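Local coordinates for endoribonuclease L-PSP/chorismate mutase-like domain-containing protein (Shewanella oneidensis, PDB 2OTM) that is of unknown function but belongs to the YjgF/chorismate mutase-like family of trimer-forming proteins and is a putative endoribonuclease, at the interface of chains A and B. Coordinates in Å, arbitrary orientation; residue numbers count along the deposited sequence, not the author numbering. Chains: chain A/B, Hypothetical protein.

Contact 1: the interface of chains A and B. Residues chain A 139; chain B 102-104, 106-107, 109, 136.
A:Val139, in the loop that follows strand 131-136 of its own chain, meets B:Thr136, the last residue of that same strand in the neighbour. Proteins of the YjgF family assemble as trimers, and this patch is one part of a subunit boundary that joins non-equivalent surfaces of two copies. The B:Thr136 hydroxyl serves both backbone polar groups of A:Val139: it accepts a hydrogen bond from N (OG1 to N 3.2 Å) and donates one to the carbonyl O (OG1 to O 2.7 Å). The latter is well directed, the hydroxyl lying in the carbonyl plane on a lone pair with a C=O...donor angle of 127°. OG1 reaches this place because it sits between the backbone N and the carbonyl carbon of its own residue (chi1 60°). With an alanine in place of B:Thr136, A:Val139 N and O would probably lose their shared hydroxyl partner, and a gap would be likely beside the B:His109 ring, over whose rim the threonine methyl CG2 now lies.

The tighter packing surrounds the side chain of A:Val139, which as a residue provides most of the surface buried in this patch. With CG1 anti to its own N (chi1 179°), this methyl points into a pocket of chain B, where it touches B:Val102 CG1 at 3.8 Å, the two side chains crossing at about a right angle. The same methyl meets the imidazole carbon CE1 of B:His109, also at 3.8 Å, and B:Ile107 CG2 at 4.0 Å. The other branch, CG2, is turned to the backbone of B:Val102 and B:His103 and contacts B:Gln104 CA at 3.9 Å.

Towards B:His109 NE2 the contact is looser. Water 1, 2.9 Å from A:Val139 O and 2.8 Å from B:His109 NE2, adds an indirect link to the same carbonyl oxygen, beside the direct bond from the threonine hydroxyl.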
loop_
_atom_site.group_PDB
_atom_site.type_symbol
_atom_site.label_atom_id
_atom_site.label_comp_id
_atom_site.label_asym_id
_atom_site.label_seq_id
_atom_site.Cartn_x
_atom_site.Cartn_y
_atom_site.Cartn_z
ATOM N N VAL A 139 -14.639 -3.769 -3.798
ATOM C CA VAL A 139 -15.290 -2.697 -4.568
ATOM C C VAL A 139 -14.177 -1.852 -5.167
ATOM O O VAL A 139 -13.212 -1.529 -4.481
ATOM C CB VAL A 139 -16.216 -1.844 -3.624
ATOM C CG1 VAL A 139 -16.891 -0.708 -4.370
ATOM C CG2 VAL A 139 -17.200 -2.726 -2.883
ATOM N N VAL B 102 -16.634 -0.383 2.092
ATOM C CA VAL B 102 -17.604 0.078 1.089
ATOM C C VAL B 102 -18.509 -1.095 0.701
ATOM O O VAL B 102 -18.051 -2.203 0.434
ATOM C CB VAL B 102 -16.874 0.676 -0.173
ATOM C CG1 VAL B 102 -17.872 1.218 -1.198
ATOM C CG2 VAL B 102 -15.912 1.781 0.252
ATOM N N HIS B 103 -19.811 -0.831 0.699
ATOM C CA HIS B 103 -20.794 -1.812 0.263
ATOM C C HIS B 103 -20.762 -1.975 -1.269
ATOM O O HIS B 103 -20.488 -1.037 -1.980
ATOM C CB HIS B 103 -22.159 -1.321 0.674
ATOM C CG HIS B 103 -23.222 -2.338 0.476
ATOM N ND1 HIS B 103 -24.031 -2.351 -0.633
ATOM C CD2 HIS B 103 -23.573 -3.409 1.223
ATOM C CE1 HIS B 103 -24.868 -3.369 -0.545
ATOM N NE2 HIS B 103 -24.614 -4.029 0.572
ATOM N N GLN B 104 -21.070 -3.165 -1.761
ATOM C CA GLN B 104 -21.041 -3.445 -3.203
ATOM C C GLN B 104 -21.874 -2.478 -4.041
ATOM O O GLN B 104 -21.545 -2.192 -5.184
ATOM C CB GLN B 104 -21.516 -4.878 -3.475
ATOM C CG GLN B 104 -22.891 -5.198 -2.909
ATOM N N CYS B 106 -22.074 0.607 -3.933
ATOM C CA CYS B 106 -21.491 1.942 -3.960
ATOM C C CYS B 106 -20.081 1.938 -4.587
ATOM O O CYS B 106 -19.202 1.268 -4.087
ATOM C CB CYS B 106 -21.447 2.476 -2.535
ATOM S SG CYS B 106 -20.718 4.100 -2.407
ATOM N N ILE B 107 -19.845 2.676 -5.669
ATOM C CA ILE B 107 -18.453 2.823 -6.172
ATOM C C ILE B 107 -18.009 4.289 -6.118
ATOM O O ILE B 107 -17.065 4.691 -6.840
ATOM C CB ILE B 107 -18.261 2.255 -7.626
ATOM C CG1 ILE B 107 -19.152 3.031 -8.623
ATOM C CG2 ILE B 107 -18.548 0.757 -7.660
ATOM C CD1 ILE B 107 -18.770 2.874 -10.120
ATOM N N HIS B 109 -16.642 5.774 -3.653
ATOM C CA HIS B 109 -15.652 5.978 -2.619
ATOM C C HIS B 109 -14.553 6.931 -2.999
ATOM O O HIS B 109 -14.001 7.578 -2.143
ATOM C CB HIS B 109 -15.111 4.635 -2.043
ATOM C CG HIS B 109 -14.566 3.681 -3.063
ATOM N ND1 HIS B 109 -15.343 3.130 -4.060
ATOM C CD2 HIS B 109 -13.325 3.172 -3.226
ATOM C CE1 HIS B 109 -14.594 2.344 -4.811
ATOM N NE2 HIS B 109 -13.364 2.361 -4.325
ATOM N N THR B 136 -10.566 -0.572 -0.841
ATOM C CA THR B 136 -11.655 -0.953 -0.017
ATOM C C THR B 136 -11.286 -2.251 0.664
ATOM O O THR B 136 -10.737 -3.176 0.030
ATOM C CB THR B 136 -12.984 -1.101 -0.803
ATOM O OG1 THR B 136 -12.828 -2.091 -1.820
ATOM C CG2 THR B 136 -13.360 0.243 -1.449
HETATM O O HOH W 1 -11.152 0.575 -4.387
#

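Contact 2: the interface of chains A and B. Residues chain A 99, 135, 137, 149; chain B 133-137.
A:Asn137 lies against the backbone of B:Trp135 and B:Thr136, at the end of strand 131-136. Its CB rests beside B:Thr136 OG1 at 3.4 Å. From there CG turns anti to the carbonyl carbon of its own residue (chi1 -72°), which lays the amide along the neighbouring strand. The amide oxygen OD1 accepts a hydrogen bond from B:Thr136 N at 3.0 Å; the donor stands above the carbonyl plane, 69° out of it, rather than on a lone pair. OD1 also lies at the edge of the B:Trp135 ring, and water 2 links it to B:Ile134 O. The amide nitrogen ND2 reaches B:Asn137 ND2 through water 3, at 3.1 Å from each nitrogen.

Deeper in, the two copies of Trp135 meet edge to face, their planes about 63° apart. The indole nitrogen NE1 of B:Trp135 stands 3.3 Å above the plane of A:Trp135, over its centre. A:Val99 CG2 touches B:Trp135 CD1. Further along, the selenomethionine B:Met133 bends at its end, bringing CE over the face of the A:Tyr149 ring, 3.5 Å from its centroid. The tyrosine OH accepts a hydrogen bond from B:Ile134 N at 3.3 Å. Aromatic packing and side-chain bonds to main-chain groups thus join strand 131-136 of one subunit to its neighbour, probably holding the trimer together.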
loop_
_atom_site.group_PDB
_atom_site.type_symbol
_atom_site.label_atom_id
_atom_site.label_comp_id
_atom_site.label_asym_id
_atom_site.label_seq_id
_atom_site.Cartn_x
_atom_site.Cartn_y
_atom_site.Cartn_z
ATOM N N VAL A 99 -4.117 -3.978 -7.610
ATOM C CA VAL A 99 -5.340 -4.334 -6.916
ATOM C C VAL A 99 -6.276 -4.970 -7.947
ATOM O O VAL A 99 -6.450 -4.432 -9.042
ATOM C CB VAL A 99 -6.059 -3.115 -6.310
ATOM C CG1 VAL A 99 -7.226 -3.580 -5.393
ATOM C CG2 VAL A 99 -5.116 -2.155 -5.602
ATOM N N TRP A 135 -3.157 -6.991 -4.007
ATOM C CA TRP A 135 -4.329 -6.994 -3.123
ATOM C C TRP A 135 -5.558 -7.377 -3.885
ATOM O O TRP A 135 -5.630 -7.166 -5.093
ATOM C CB TRP A 135 -4.639 -5.639 -2.499
ATOM C CG TRP A 135 -3.554 -4.996 -1.652
ATOM C CD1 TRP A 135 -3.338 -5.134 -0.303
ATOM C CD2 TRP A 135 -2.604 -4.056 -2.116
ATOM N NE1 TRP A 135 -2.267 -4.343 0.098
ATOM C CE2 TRP A 135 -1.841 -3.629 -0.997
ATOM C CE3 TRP A 135 -2.356 -3.483 -3.363
ATOM C CZ2 TRP A 135 -0.824 -2.690 -1.113
ATOM C CZ3 TRP A 135 -1.359 -2.539 -3.464
ATOM C CH2 TRP A 135 -0.613 -2.152 -2.348
ATOM N N ASN A 137 -9.661 -6.319 -3.536
ATOM C CA ASN A 137 -10.593 -5.425 -2.843
ATOM C C ASN A 137 -11.979 -5.749 -3.388
ATOM O O ASN A 137 -12.100 -6.070 -4.563
ATOM C CB ASN A 137 -10.336 -3.947 -3.147
ATOM C CG ASN A 137 -9.071 -3.386 -2.511
ATOM O OD1 ASN A 137 -8.804 -2.190 -2.688
ATOM N ND2 ASN A 137 -8.311 -4.197 -1.760
ATOM N N TYR A 149 -0.300 0.524 -9.944
ATOM C CA TYR A 149 0.483 1.638 -9.487
ATOM C C TYR A 149 1.922 1.258 -9.733
ATOM O O TYR A 149 2.316 0.145 -9.365
ATOM C CB TYR A 149 0.282 1.838 -7.977
ATOM C CG TYR A 149 -1.069 2.224 -7.516
ATOM C CD1 TYR A 149 -2.074 1.277 -7.372
ATOM C CD2 TYR A 149 -1.345 3.534 -7.143
ATOM C CE1 TYR A 149 -3.316 1.629 -6.926
ATOM C CE2 TYR A 149 -2.599 3.894 -6.678
ATOM C CZ TYR A 149 -3.567 2.929 -6.566
ATOM O OH TYR A 149 -4.754 3.256 -6.049
HETATM N N MSE B 133 -3.421 6.604 -3.307
HETATM C CA MSE B 133 -3.892 5.227 -3.448
HETATM C C MSE B 133 -5.197 5.099 -2.704
HETATM O O MSE B 133 -5.438 5.748 -1.671
HETATM C CB MSE B 133 -2.883 4.226 -2.850
HETATM C CG MSE B 133 -1.489 4.335 -3.380
HETATM SE SE MSE B 133 -0.401 2.755 -2.821
HETATM C CE MSE B 133 -1.067 1.372 -3.973
ATOM N N ILE B 134 -6.064 4.231 -3.208
ATOM C CA ILE B 134 -7.332 4.017 -2.549
ATOM C C ILE B 134 -7.591 2.514 -2.524
ATOM O O ILE B 134 -7.280 1.807 -3.492
ATOM C CB ILE B 134 -8.482 4.743 -3.285
ATOM C CG1 ILE B 134 -9.734 4.684 -2.434
ATOM C CG2 ILE B 134 -8.724 4.078 -4.684
ATOM C CD1 ILE B 134 -10.838 5.706 -2.834
ATOM N N TRP B 135 -8.105 2.027 -1.390
ATOM C CA TRP B 135 -8.495 0.613 -1.266
ATOM C C TRP B 135 -9.841 0.514 -0.558
ATOM O O TRP B 135 -10.211 1.403 0.189
ATOM C CB TRP B 135 -7.517 -0.200 -0.394
ATOM C CG TRP B 135 -6.088 -0.302 -0.857
ATOM C CD1 TRP B 135 -5.546 -1.159 -1.773
ATOM C CD2 TRP B 135 -5.024 0.501 -0.381
ATOM N NE1 TRP B 135 -4.176 -0.952 -1.881
ATOM C CE2 TRP B 135 -3.838 0.074 -1.040
ATOM C CE3 TRP B 135 -4.959 1.542 0.537
ATOM C CZ2 TRP B 135 -2.611 0.631 -0.771
ATOM C CZ3 TRP B 135 -3.741 2.102 0.801
ATOM C CH2 TRP B 135 -2.576 1.652 0.139
ATOM N N THR B 136 -10.566 -0.572 -0.841
ATOM C CA THR B 136 -11.655 -0.953 -0.017
ATOM C C THR B 136 -11.286 -2.251 0.664
ATOM O O THR B 136 -10.737 -3.176 0.030
ATOM C CB THR B 136 -12.984 -1.101 -0.803
ATOM O OG1 THR B 136 -12.828 -2.091 -1.820
ATOM C CG2 THR B 136 -13.360 0.243 -1.449
ATOM N N ASN B 137 -11.632 -2.362 1.936
ATOM C CA ASN B 137 -11.405 -3.605 2.676
ATOM C C ASN B 137 -12.681 -3.994 3.394
ATOM O O ASN B 137 -13.442 -3.113 3.834
ATOM C CB ASN B 137 -10.343 -3.424 3.766
ATOM C CG ASN B 137 -8.905 -3.283 3.259
ATOM O OD1 ASN B 137 -8.018 -3.086 4.099
ATOM N ND2 ASN B 137 -8.647 -3.372 1.932
HETATM O O HOH W 2 -8.613 -0.212 -4.706
HETATM O O HOH W 3 -5.992 -3.559 0.273
#

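The C-alpha centres of contact 1 and contact 2 lie about 11 Å apart, and the two patches share B:Thr136. Its hydroxyl makes the hydrogen bonds of contact 1, and its backbone N makes one in contact 2. Chain A supplies the loop after its own strand 131-136 to both contacts, and adds residues from strands 92-100, 131-136 and 146-153 to contact 2. Both chains thus use the end of this strand and the loop after it, with Trp135 facing its own copy but most other partners differing, as suits a cyclic trimer, consistent with the three copies in the deposited assembly, where equivalent contacts would repeat at each boundary.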